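Side-chain contacts in phosphoribosyl-aminoimidazole carboxylase (Aspergillus clavatus, PDB 3K5I), which probably catalyses the ATP-dependent carboxylation of 5-aminoimidazole ribonucleotide to its N5-carboxyamino form, a step of purine biosynthesis: residues 242-247 and 382-387; 353-358 and 392-397; 147-152 and 184-189; 251-256 and 281-286; 50-55 and 59-64. All blocks are in the same frame, centred on the assembly; numbering follows the deposited sequence. Where two conformers were deposited one is given.

Contact 1. Residues 242-247 and 382-387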
# COMPACT_ATOMS: atom_id res chain seq x y z
N PRO A 242 3.85 -19.38 -1.47
CA PRO A 242 3.69 -20.34 -0.38
C PRO A 242 5.01 -21.10 -0.22
O PRO A 242 5.89 -20.89 -1.07
CB PRO A 242 2.60 -21.26 -0.94
CG PRO A 242 2.93 -21.27 -2.43
CD PRO A 242 3.59 -19.99 -2.78
N ALA A 243 5.11 -21.96 0.80
CA ALA A 243 6.29 -22.77 1.16
C ALA A 243 6.67 -23.70 -0.00
O ALA A 243 5.81 -24.36 -0.60
CB ALA A 243 5.93 -23.68 2.27
N ARG A 244 7.96 -23.77 -0.31
CA ARG A 244 8.51 -24.59 -1.40
C ARG A 244 8.81 -26.06 -0.98
O ARG A 244 9.32 -26.32 0.12
CB ARG A 244 9.85 -23.93 -1.83
CG ARG A 244 9.78 -22.48 -2.41
CD ARG A 244 11.13 -21.78 -2.68
NE ARG A 244 12.04 -21.84 -1.52
CZ ARG A 244 13.35 -21.61 -1.50
NH1 ARG A 244 14.08 -21.72 -0.38
NH2 ARG A 244 14.00 -21.23 -2.58
N ASN A 245 8.59 -27.02 -1.87
CA ASN A 245 8.96 -28.41 -1.54
C ASN A 245 8.32 -29.00 -0.31
O ASN A 245 8.99 -29.64 0.52
CB ASN A 245 10.46 -28.46 -1.23
CG ASN A 245 11.33 -28.57 -2.48
OD1 ASN A 245 12.48 -28.12 -2.46
ND2 ASN A 245 10.81 -29.18 -3.54
N VAL A 246 7.02 -28.80 -0.22
CA VAL A 246 6.32 -29.27 0.94
C VAL A 246 5.08 -29.89 0.28
O VAL A 246 4.43 -29.27 -0.55
CB VAL A 246 5.94 -28.02 1.78
CG1 VAL A 246 5.04 -28.41 2.91
CG2 VAL A 246 7.17 -27.42 2.43
N SER A 247 4.78 -31.13 0.65
CA SER A 247 3.64 -31.85 0.11
C SER A 247 2.34 -31.26 0.63
O SER A 247 2.30 -30.67 1.71
CB SER A 247 3.67 -33.26 0.70
OG SER A 247 4.05 -33.13 2.05
N PRO A 382 5.12 -14.63 -11.35
CA PRO A 382 4.11 -15.65 -11.67
C PRO A 382 4.58 -17.01 -11.18
O PRO A 382 3.75 -17.86 -11.04
CB PRO A 382 3.93 -15.58 -13.19
CG PRO A 382 4.84 -14.40 -13.68
CD PRO A 382 5.32 -13.66 -12.45
N THR A 383 5.89 -17.20 -10.96
CA THR A 383 6.50 -18.46 -10.50
C THR A 383 7.56 -18.20 -9.41
O THR A 383 8.19 -17.14 -9.35
CB THR A 383 7.23 -19.25 -11.64
OG1 THR A 383 8.24 -18.39 -12.18
CG2 THR A 383 6.29 -19.65 -12.81
N MET A 384 7.80 -19.20 -8.57
CA MET A 384 8.77 -18.98 -7.49
C MET A 384 10.12 -18.84 -8.17
O MET A 384 10.93 -17.95 -7.89
CB MET A 384 8.73 -20.29 -6.66
CG MET A 384 9.23 -20.21 -5.23
SD MET A 384 8.99 -18.65 -4.27
CE MET A 384 7.64 -19.33 -3.16
N HIS A 385 10.33 -19.78 -9.08
CA HIS A 385 11.59 -19.83 -9.75
C HIS A 385 11.94 -18.40 -10.06
O HIS A 385 12.95 -17.86 -9.72
CB HIS A 385 11.51 -20.61 -11.04
CG HIS A 385 12.85 -20.71 -11.66
ND1 HIS A 385 13.88 -21.39 -11.05
CD2 HIS A 385 13.36 -20.16 -12.79
CE1 HIS A 385 14.96 -21.29 -11.79
NE2 HIS A 385 14.67 -20.55 -12.85
N GLU A 386 11.10 -17.80 -10.87
CA GLU A 386 11.39 -16.46 -11.34
C GLU A 386 11.52 -15.39 -10.24
O GLU A 386 12.35 -14.46 -10.37
CB GLU A 386 10.26 -16.14 -12.30
CG GLU A 386 10.54 -15.06 -13.28
CD GLU A 386 9.25 -14.63 -13.94
OE1 GLU A 386 8.31 -15.47 -14.09
OE2 GLU A 386 9.22 -13.44 -14.27
N ALA A 387 10.71 -15.52 -9.18
CA ALA A 387 10.75 -14.60 -8.03
C ALA A 387 12.12 -14.82 -7.38
O ALA A 387 12.81 -13.86 -6.99
CB ALA A 387 9.62 -14.91 -7.00

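Contact 2. Residues 353-358 and 392-397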
# COMPACT_ATOMS: atom_id res chain seq x y z
N LEU A 353 15.71 -1.00 -5.20
CA LEU A 353 15.07 -0.12 -6.19
C LEU A 353 15.25 -0.74 -7.56
O LEU A 353 14.48 -0.48 -8.49
CB LEU A 353 15.74 1.24 -6.20
CG LEU A 353 15.36 2.19 -5.08
CD1 LEU A 353 16.33 3.38 -5.24
CD2 LEU A 353 13.91 2.63 -5.13
N SER A 354 16.29 -1.55 -7.71
CA SER A 354 16.49 -2.14 -9.04
C SER A 354 16.07 -3.57 -9.22
O SER A 354 16.39 -4.13 -10.26
CB SER A 354 17.99 -2.23 -9.34
OG SER A 354 18.49 -1.01 -9.79
N ILE A 355 15.47 -4.22 -8.23
CA ILE A 355 15.08 -5.62 -8.44
C ILE A 355 13.74 -5.59 -9.18
O ILE A 355 12.89 -4.74 -8.87
CB ILE A 355 15.03 -6.32 -7.12
CG1 ILE A 355 16.39 -6.13 -6.44
CG2 ILE A 355 14.56 -7.73 -7.33
CD1 ILE A 355 17.61 -6.97 -6.98
N PRO A 356 13.54 -6.42 -10.20
CA PRO A 356 12.24 -6.25 -10.87
C PRO A 356 11.20 -6.73 -9.85
O PRO A 356 11.50 -7.64 -9.09
CB PRO A 356 12.30 -7.18 -12.12
CG PRO A 356 13.74 -7.65 -12.21
CD PRO A 356 14.49 -7.31 -10.94
N ASN A 357 9.98 -6.18 -9.85
CA ASN A 357 8.90 -6.64 -8.95
C ASN A 357 9.06 -6.56 -7.46
O ASN A 357 8.35 -7.22 -6.71
CB ASN A 357 8.57 -8.10 -9.26
CG ASN A 357 8.11 -8.25 -10.69
OD1 ASN A 357 7.96 -7.22 -11.37
ND2 ASN A 357 7.87 -9.49 -11.15
N ALA A 358 10.00 -5.74 -7.04
CA ALA A 358 10.28 -5.67 -5.64
C ALA A 358 9.57 -4.52 -4.97
O ALA A 358 9.72 -3.36 -5.36
CB ALA A 358 11.80 -5.56 -5.52
N GLN A 392 17.70 -12.92 -6.03
CA GLN A 392 19.08 -13.29 -5.66
C GLN A 392 20.17 -12.24 -5.39
O GLN A 392 20.83 -12.20 -4.34
CB GLN A 392 19.67 -14.33 -6.60
CG GLN A 392 20.94 -14.97 -6.04
CD GLN A 392 20.68 -15.59 -4.70
OE1 GLN A 392 20.23 -16.74 -4.62
NE2 GLN A 392 20.92 -14.84 -3.63
N PRO A 393 20.36 -11.38 -6.37
CA PRO A 393 21.35 -10.34 -6.25
C PRO A 393 21.24 -9.43 -5.02
O PRO A 393 22.23 -8.96 -4.46
CB PRO A 393 21.20 -9.56 -7.55
CG PRO A 393 20.34 -10.33 -8.38
CD PRO A 393 19.47 -11.18 -7.52
N LEU A 394 20.01 -9.17 -4.61
CA LEU A 394 19.71 -8.33 -3.45
C LEU A 394 20.04 -9.13 -2.18
O LEU A 394 20.52 -8.57 -1.20
CB LEU A 394 18.20 -8.13 -3.46
CG LEU A 394 17.67 -7.35 -2.24
CD1 LEU A 394 18.39 -6.05 -2.04
CD2 LEU A 394 16.13 -7.15 -2.34
N ILE A 395 19.79 -10.43 -2.21
CA ILE A 395 20.15 -11.26 -1.05
C ILE A 395 21.67 -11.26 -1.10
O ILE A 395 22.34 -11.13 -0.07
CB ILE A 395 19.72 -12.72 -1.34
CG1 ILE A 395 18.19 -12.89 -1.42
CG2 ILE A 395 20.50 -13.75 -0.49
CD1 ILE A 395 17.71 -14.44 -1.53
N ASP A 396 22.22 -11.37 -2.30
CA ASP A 396 23.68 -11.35 -2.45
C ASP A 396 24.33 -10.13 -1.84
O ASP A 396 25.30 -10.23 -1.13
CB ASP A 396 24.06 -11.37 -3.91
CG ASP A 396 24.04 -12.76 -4.47
OD1 ASP A 396 23.90 -13.65 -3.58
OD2 ASP A 396 24.16 -12.84 -5.74
N VAL A 397 23.76 -8.96 -2.10
CA VAL A 397 24.31 -7.71 -1.57
C VAL A 397 24.07 -7.63 -0.06
O VAL A 397 24.84 -7.09 0.75
CB VAL A 397 23.41 -6.59 -2.16
CG1 VAL A 397 23.21 -5.40 -1.20
CG2 VAL A 397 23.75 -6.20 -3.62

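Contact 3. Residues 147-152 and 184-189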
# COMPACT_ATOMS: atom_id res chain seq x y z
N ASN A 147 19.77 -18.36 38.18
CA ASN A 147 20.59 -18.26 36.98
C ASN A 147 22.07 -18.54 37.17
O ASN A 147 22.99 -17.76 36.92
CB ASN A 147 20.14 -17.18 35.99
CG ASN A 147 18.66 -17.27 35.64
OD1 ASN A 147 18.14 -18.31 35.19
ND2 ASN A 147 17.99 -16.15 35.84
N THR A 148 22.26 -19.76 37.64
CA THR A 148 23.54 -20.32 37.96
C THR A 148 23.98 -21.23 36.82
O THR A 148 23.19 -21.72 36.02
CB THR A 148 23.38 -20.99 39.32
OG1 THR A 148 22.33 -21.97 39.26
CG2 THR A 148 22.87 -19.93 40.28
N PRO A 149 25.29 -21.42 36.78
CA PRO A 149 25.88 -22.21 35.71
C PRO A 149 25.61 -23.62 36.14
O PRO A 149 25.46 -24.53 35.32
CB PRO A 149 27.36 -21.82 35.78
CG PRO A 149 27.34 -20.43 36.36
CD PRO A 149 26.28 -20.54 37.43
N ALA A 150 25.55 -23.76 37.46
CA ALA A 150 25.27 -25.04 38.09
C ALA A 150 23.93 -25.51 37.53
O ALA A 150 23.78 -26.59 36.95
CB ALA A 150 25.14 -24.81 39.59
N GLU A 151 22.94 -24.64 37.71
CA GLU A 151 21.59 -24.86 37.23
C GLU A 151 21.58 -25.19 35.73
O GLU A 151 21.06 -26.21 35.25
CB GLU A 151 20.88 -23.53 37.44
CG GLU A 151 19.56 -23.39 36.71
CD GLU A 151 18.36 -23.70 37.62
OE1 GLU A 151 17.71 -22.69 37.97
OE2 GLU A 151 18.07 -24.88 37.95
N LEU A 152 22.18 -24.28 34.97
CA LEU A 152 22.27 -24.45 33.52
C LEU A 152 23.00 -25.75 33.18
O LEU A 152 22.46 -26.63 32.51
CB LEU A 152 22.99 -23.25 32.94
CG LEU A 152 22.94 -23.01 31.42
CD1 LEU A 152 21.70 -23.48 30.63
CD2 LEU A 152 23.15 -21.53 31.28
N ASP A 184 30.82 -24.83 28.06
CA ASP A 184 31.80 -23.77 28.22
C ASP A 184 31.28 -22.41 27.86
O ASP A 184 31.93 -21.41 28.13
CB ASP A 184 33.03 -24.05 27.36
CG ASP A 184 34.06 -24.83 28.13
OD1 ASP A 184 33.97 -24.70 29.37
OD2 ASP A 184 34.88 -25.55 27.49
N ASP A 185 30.11 -22.39 27.22
CA ASP A 185 29.43 -21.16 26.81
C ASP A 185 28.58 -20.62 27.95
O ASP A 185 28.20 -19.46 27.93
CB ASP A 185 28.48 -21.40 25.64
CG ASP A 185 29.20 -21.87 24.38
OD1 ASP A 185 28.80 -21.42 23.28
OD2 ASP A 185 30.11 -22.73 24.48
N ILE A 186 28.29 -21.46 28.94
CA ILE A 186 27.50 -21.10 30.10
C ILE A 186 27.57 -19.69 30.68
O ILE A 186 26.54 -19.05 30.92
CB ILE A 186 27.23 -22.27 31.11
CG1 ILE A 186 26.59 -23.44 30.33
CG2 ILE A 186 26.60 -21.85 32.52
CD1 ILE A 186 26.25 -24.71 31.12
N PRO A 187 28.76 -19.19 30.95
CA PRO A 187 28.80 -17.86 31.53
C PRO A 187 28.39 -16.82 30.51
O PRO A 187 27.74 -15.82 30.82
CB PRO A 187 30.28 -17.63 31.82
CG PRO A 187 30.93 -18.93 31.69
CD PRO A 187 29.90 -19.99 31.43
N GLU A 188 28.80 -17.06 29.28
CA GLU A 188 28.45 -16.07 28.26
C GLU A 188 26.95 -16.00 28.08
O GLU A 188 26.35 -14.93 28.03
CB GLU A 188 29.18 -16.45 27.00
CG GLU A 188 29.00 -15.71 25.72
CD GLU A 188 29.65 -16.55 24.62
OE1 GLU A 188 29.91 -17.76 24.78
OE2 GLU A 188 29.94 -15.97 23.56
N ALA A 189 26.34 -17.18 27.98
CA ALA A 189 24.89 -17.31 27.82
C ALA A 189 24.19 -16.54 28.92
O ALA A 189 23.31 -15.71 28.68
CB ALA A 189 24.46 -18.78 27.94

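Contact 4. Residues 251-256 and 281-286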
# COMPACT_ATOMS: atom_id res chain seq x y z
N ASN A 251 1.58 -29.34 4.17
CA ASN A 251 0.88 -28.08 4.30
C ASN A 251 -0.32 -28.27 5.21
O ASN A 251 -0.68 -27.42 6.02
CB ASN A 251 0.40 -27.55 2.94
CG ASN A 251 1.54 -26.96 2.12
OD1 ASN A 251 2.51 -26.45 2.69
ND2 ASN A 251 1.48 -27.08 0.80
N GLN A 252 -0.95 -29.42 5.01
CA GLN A 252 -2.12 -29.67 5.77
C GLN A 252 -2.00 -29.87 7.26
O GLN A 252 -2.77 -29.29 8.06
CB GLN A 252 -3.11 -30.52 4.99
CG GLN A 252 -4.52 -30.40 5.54
CD GLN A 252 -5.36 -31.64 5.26
OE1 GLN A 252 -6.35 -31.59 4.53
NE2 GLN A 252 -4.96 -32.75 5.87
N LYS A 253 -1.02 -30.70 7.60
CA LYS A 253 -0.81 -30.99 9.01
C LYS A 253 -0.44 -29.66 9.65
O LYS A 253 -0.83 -29.36 10.77
CB LYS A 253 0.27 -32.05 9.26
CG LYS A 253 0.14 -32.62 10.69
CD LYS A 253 1.34 -32.32 11.61
CE LYS A 253 1.18 -32.82 13.07
NZ LYS A 253 2.40 -33.16 13.91
N ALA A 254 0.32 -28.85 8.92
CA ALA A 254 0.75 -27.54 9.37
C ALA A 254 -0.48 -26.66 9.70
O ALA A 254 -0.61 -26.07 10.78
CB ALA A 254 1.48 -26.94 8.18
N GLN A 255 -1.39 -26.57 8.75
CA GLN A 255 -2.60 -25.78 8.93
C GLN A 255 -3.49 -26.13 10.14
O GLN A 255 -4.01 -25.24 10.85
CB GLN A 255 -3.35 -25.81 7.61
CG GLN A 255 -2.55 -25.18 6.47
CD GLN A 255 -2.92 -23.71 6.31
OE1 GLN A 255 -4.06 -23.31 6.50
NE2 GLN A 255 -1.93 -22.88 6.08
N GLU A 256 -3.69 -27.44 10.34
CA GLU A 256 -4.46 -28.04 11.43
C GLU A 256 -3.77 -27.70 12.72
O GLU A 256 -4.31 -27.20 13.71
CB GLU A 256 -4.36 -29.56 11.32
CG GLU A 256 -5.24 -29.98 10.16
CD GLU A 256 -5.15 -31.43 9.69
OE1 GLU A 256 -5.96 -31.73 8.79
OE2 GLU A 256 -4.32 -32.24 10.18
N ASP A 281 9.50 -35.48 8.96
CA ASP A 281 8.30 -34.96 8.31
C ASP A 281 7.14 -34.69 9.26
O ASP A 281 6.04 -34.34 8.83
CB ASP A 281 7.89 -35.69 7.03
CG ASP A 281 8.56 -35.10 5.81
OD1 ASP A 281 9.28 -34.11 6.05
OD2 ASP A 281 8.39 -35.59 4.66
N SER A 282 7.41 -34.85 10.56
CA SER A 282 6.36 -34.59 11.54
C SER A 282 6.49 -33.10 11.91
O SER A 282 7.46 -32.41 11.60
CB SER A 282 6.59 -35.46 12.76
OG SER A 282 7.75 -34.95 13.37
N ILE A 283 5.49 -32.57 12.61
CA ILE A 283 5.51 -31.17 12.96
C ILE A 283 5.49 -30.75 14.40
O ILE A 283 4.86 -31.34 15.29
CB ILE A 283 4.60 -30.29 12.07
CG1 ILE A 283 4.87 -30.62 10.61
CG2 ILE A 283 4.93 -28.82 12.22
CD1 ILE A 283 3.82 -30.03 9.62
N MET A 284 6.22 -29.66 14.58
CA MET A 284 6.36 -29.08 15.89
C MET A 284 6.02 -27.59 15.83
O MET A 284 6.23 -26.86 14.85
CB MET A 284 7.79 -29.30 16.35
CG MET A 284 7.99 -29.20 17.82
SD MET A 284 8.99 -30.66 18.30
CE MET A 284 10.42 -29.89 18.86
N LEU A 285 5.44 -27.17 16.93
CA LEU A 285 5.10 -25.78 17.01
C LEU A 285 6.38 -25.15 17.55
O LEU A 285 7.13 -25.82 18.28
CB LEU A 285 3.91 -25.61 17.97
CG LEU A 285 3.63 -24.12 18.15
CD1 LEU A 285 2.16 -23.72 17.96
CD2 LEU A 285 4.15 -23.84 19.53
N CYS A 286 6.71 -23.94 17.11
CA CYS A 286 7.91 -23.24 17.58
C CYS A 286 7.40 -22.16 18.53
O CYS A 286 7.94 -21.96 19.60
CB CYS A 286 8.70 -22.55 16.46
SG CYS A 286 10.01 -21.56 17.24

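Contact 5. Residues 50-55 and 59-64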
# COMPACT_ATOMS: atom_id res chain seq x y z
N VAL A 50 -7.22 5.38 13.92
CA VAL A 50 -6.32 4.61 14.72
C VAL A 50 -5.57 5.46 15.77
O VAL A 50 -4.69 6.28 15.40
CB VAL A 50 -5.51 3.58 13.91
CG1 VAL A 50 -4.57 2.78 14.87
CG2 VAL A 50 -6.49 2.57 13.24
N ASN A 51 -5.91 5.30 17.07
CA ASN A 51 -5.13 6.06 18.08
C ASN A 51 -4.00 5.16 18.54
O ASN A 51 -4.22 4.05 18.97
CB ASN A 51 -5.86 6.42 19.35
CG ASN A 51 -7.10 7.16 19.04
OD1 ASN A 51 -7.10 7.85 18.03
ND2 ASN A 51 -8.17 6.91 19.76
N VAL A 52 -2.76 5.59 18.47
CA VAL A 52 -1.65 4.71 18.84
C VAL A 52 -0.95 4.92 20.17
O VAL A 52 -0.73 6.03 20.57
CB VAL A 52 -0.53 5.09 17.79
CG1 VAL A 52 0.65 4.17 17.72
CG2 VAL A 52 -1.13 5.18 16.42
N LEU A 53 -0.63 3.84 20.88
CA LEU A 53 0.09 4.06 22.12
C LEU A 53 1.59 3.69 21.92
O LEU A 53 1.95 2.53 21.64
CB LEU A 53 -0.54 3.25 23.28
CG LEU A 53 0.14 3.41 24.66
CD1 LEU A 53 0.46 4.83 25.13
CD2 LEU A 53 -0.52 2.59 25.77
N ASP A 54 2.47 4.67 22.03
CA ASP A 54 3.90 4.39 21.91
C ASP A 54 4.68 5.71 22.00
O ASP A 54 4.10 6.75 22.31
CB ASP A 54 4.18 3.65 20.60
CG ASP A 54 5.55 2.97 20.61
OD1 ASP A 54 6.48 3.42 21.34
OD2 ASP A 54 5.63 1.97 19.89
N ALA A 55 5.98 5.71 21.75
CA ALA A 55 6.68 6.99 21.80
C ALA A 55 6.14 7.98 20.75
O ALA A 55 5.49 7.61 19.79
CB ALA A 55 8.12 6.78 21.58
N PRO A 59 6.79 5.01 14.31
CA PRO A 59 6.43 4.57 12.96
C PRO A 59 5.01 4.65 12.47
O PRO A 59 4.76 5.01 11.32
CB PRO A 59 7.00 3.18 12.81
CG PRO A 59 8.28 3.34 13.67
CD PRO A 59 7.76 4.08 14.92
N ALA A 60 4.11 4.42 13.42
CA ALA A 60 2.68 4.44 13.12
C ALA A 60 1.98 5.78 13.23
O ALA A 60 1.05 6.11 12.51
CB ALA A 60 1.92 3.22 13.80
N LYS A 61 2.52 6.57 14.14
CA LYS A 61 2.00 7.91 14.39
C LYS A 61 2.36 8.76 13.19
O LYS A 61 1.54 9.57 12.78
CB LYS A 61 2.68 8.47 15.63
CG LYS A 61 2.28 7.72 16.89
CD LYS A 61 2.76 8.69 18.04
CE LYS A 61 2.02 8.38 19.35
NZ LYS A 61 2.96 7.86 20.34
N GLN A 62 3.56 8.50 12.65
CA GLN A 62 4.12 9.14 11.49
C GLN A 62 3.22 9.24 10.28
O GLN A 62 3.38 10.21 9.48
CB GLN A 62 5.48 8.57 11.12
CG GLN A 62 6.47 8.73 12.24
CD GLN A 62 7.81 8.21 11.76
OE1 GLN A 62 8.14 8.15 10.56
NE2 GLN A 62 8.59 7.74 12.71
N ILE A 63 2.23 8.35 10.20
CA ILE A 63 1.26 8.32 9.06
C ILE A 63 -0.20 8.41 9.45
O ILE A 63 -1.09 7.87 8.79
CB ILE A 63 1.52 7.09 8.11
CG1 ILE A 63 1.31 5.75 8.86
CG2 ILE A 63 2.99 7.09 7.66
CD1 ILE A 63 0.87 4.65 7.89
N SER A 64 -0.46 9.10 10.55
CA SER A 64 -1.80 9.25 11.05
C SER A 64 -1.77 10.60 11.79
O SER A 64 -1.55 10.67 13.00
CB SER A 64 -1.96 8.12 12.08
OG SER A 64 -3.14 8.25 12.86
O HOH W 1 -5.80 7.25 11.84

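Contact 1. Residues 242-247 and 382-387
Met384, in the first turn of helix 384-399, packs against Pro242 and Arg244 of the loop that follows strand 235-241, so that the start of the last long helix is joined to the loop leading into helix 248-263. The thioether chain is the centre of the contact. Its CG lies 3.5 Å from CD of Arg244, and the methionine lies roughly perpendicular to the arginine chain, methylene against methylene. With CG anti to the backbone N (chi1 -159°) and two further bends, the methionine folds its methyl toward the proline: CE comes to 3.1 Å from the carbonyl O of Pro242 and to 4.1 Å from that residue's CD. Methionine suits the place because its flexible, unbranched chain can bend to fit along Arg244 and still bring CE to Pro242. Arginine suits its own place because its methylenes serve as an apolar partner while its guanidinium goes on to charged ones: NH2 forms a salt bridge with Glu388, one turn further along the same helix, and NE another with Glu228, while Tyr240 adds a cation-pi contact. Thr383 fixes the helix start as N-cap, its OG1 accepting from Glu386 N at 3.2 Å. Met384 also rests on Ile332 of strand 331-337, and the contact thus lies at the surface where the loop, the helix start and that strand come together.

Contact 2. Residues 353-358 and 392-397
Ile355 has the largest share of the surface buried here, with Leu394 next and Pro393 a smaller third. The isoleucine reaches across from the loop between helix 344-352 and strand 358-362, and its longer branch does the touching: CD1 lies 3.8 Å from CB of Leu394, and CG1 lies 4.0 Å from the same atom. That branch is set anti to the carbonyl carbon (chi1 -55°), which sends it toward helix 384-399. Leucine answers with its CB, the side chains meeting at a slant, while its CG stands anti to the backbone N (chi1 176°); the side chain also touches Ile377 of strand 373-380 and Cys351 and Ala352 of helix 344-352. One leucine therefore serves the loop, the sheet and the neighbouring helix. Pro393 only brushes the isoleucine, with CB 4.5 Å from CD1; having no N-H, it suits a turn where the helix is kinked and the bond to the turn before is missing. Ile355 also opens a type II beta turn that ends at Ala358. Pro356 takes the second position, and Asn357 the third with a positive phi of 61°, a conformation asparagine accepts readily. Asn357 ND2 donates to Thr380 O, and its backbone N bonds to Ser324 OG of the second subunit, which places the turn at the subunit interface. The arrangement is that of helices packed on an antiparallel sheet, with the loop from helix 344-352 to edge strand 358-362 joined to helix 384-399.

Contact 3. Residues 147-152 and 184-189
Ile186 packs across Pro149 and Leu152 on one face of helix 149-159, a branched side chain set against the first turn. Its CG2 lies 3.3 Å from both CA and CB of Pro149, tighter than usual for carbon atoms. The same methyl is 3.7 Å from CD2 of Leu152, whose CG in turn meets CD1 of the isoleucine at 3.7 Å, the two side chains lying alongside and pointing opposite ways. Both isoleucine branches are used: chi1 of -54° puts CG2 anti to the backbone N, where it meets Pro149 and Leu152 CD2, and CG1 anti to the carbonyl carbon, so that CG1 and CD1 go to Leu152. Proline suits the first turn of a helix, where its missing N-H costs no bond. Behind this shell, Leu152 N bonds to Thr148 O at 2.9 Å, and Ala189 N to Asp185 O likewise at 2.9 Å, fixing the turns that carry the side chains. Leu190 of helix 186-192 touches both Pro149 and Leu152, Ile186 also touches Tyr161, and Ala189 packs on strand 177-180 of the ATP-grasp domain's four-stranded antiparallel sheet. No hydrogen bond crosses between the segments, so what joins them here is apolar packing, with the buried methyls shielded from water.

Contact 4. Residues 251-256 and 281-286
Apolar contact gathers round Ile283, the first residue of strand 283-289, which meets Lys253 and Ala254 of helix 248-263. The tip of its longer branch, CD1, lies 3.8 Å from the backbone N of Ala254 and 4.1 Å from that residue's CB; a side chain as small as alanine lets the methyl come right up to the helix backbone. Lysine adds its methylenes, with CD 3.9 Å from CB of Ile283 and just as near to CD1. Setting CG anti to the backbone N (chi1 -162°) and bending at chi2 lays the lysine chain alongside the isoleucine, running the other way, as a lid on its outer side. Ile250 and Leu257, a turn to each side on the same helix, and Met275 and Leu277 of the neighbouring strand 269-278 add further packing. This is a helix lying against the edge strand of the large antiparallel sheet, in the part of the ATP-grasp domain that holds nucleotide and metal. Further along the strand Cys286 touches ADP, and its backbone is bonded to Glu274, which together with Glu287 belongs to the magnesium site; the side chain of Ile283 itself stays about 12 Å from the nucleotide. Polar contact is slight. Lys253 NZ donates a weak hydrogen bond of 3.4 Å to Ile283 O, NZ being as near to Ile283 N, a second donor, as to the carbonyl O. Gln255 of the same helix bonds to strand 221-232, donating from NE2 to Tyr224 O and Thr226 OG1 and pairing OE1 with Ser223 OG.

Contact 5. Residues 50-55 and 59-64
Lys61 NZ, buried beside the end of strand 49-54, donates a 2.6 Å hydrogen bond to Ala55 O, with weaker links to Val70 O and, as a long ion pair, to Asp56 OD1. The strand belongs to the parallel, Rossmann-like sheet of the preATP-grasp domain. The donor stands above the carbonyl plane, 70° out of it, at a C=O...N angle of 109°. A lysine is long enough to reach from the loop to the end of the strand: with CG anti to the carbonyl carbon (chi1 -68°) the chain climbs nearly straight, bending only at its end. On the way its CG lies 4.0 Å from both CB and CG1 of Val52, the two valine carbons offering an apolar surface to the lysine chain. That valine's CG1 also meets CB of Ala60 at 4.2 Å, where a small residue allows the loop to lie close. The side chain of Asp54 comes within about 5 Å of the bound 5-aminoimidazole ribonucleotide and binds Gly32 N of the glycine-rich turn through OD2. At the other end of the strand, Val50 O is taken by His66 NE2, and a water bridges the segments, accepting from Val50 N at 3.1 Å and standing 3.0 Å from Ser64 OG.

How the contacts relate
From the N terminus, contact 5 comes first and closes the shortest loop, folding the chain back on strand 49-54 in the preATP-grasp domain. Contact 3 follows, closing a loop of 31 residues and pairing two helix starts on the four-stranded sheet. Contact 1 opens next, and contact 4 is nested within its long loop; the two touch where Val246 CG1 packs 3.2 Å from Asn251 OD1. Contact 2 crosses contact 1: 353-358 falls inside the loop closed by contact 1 and its partner 392-397 beyond it, both contacts using helix 384-399. Contact 1 ties the ATP-grasp part to the C-terminal part. Contacts 2 and 5 adjoin the second subunit, which contact 1 also meets, at Glu386.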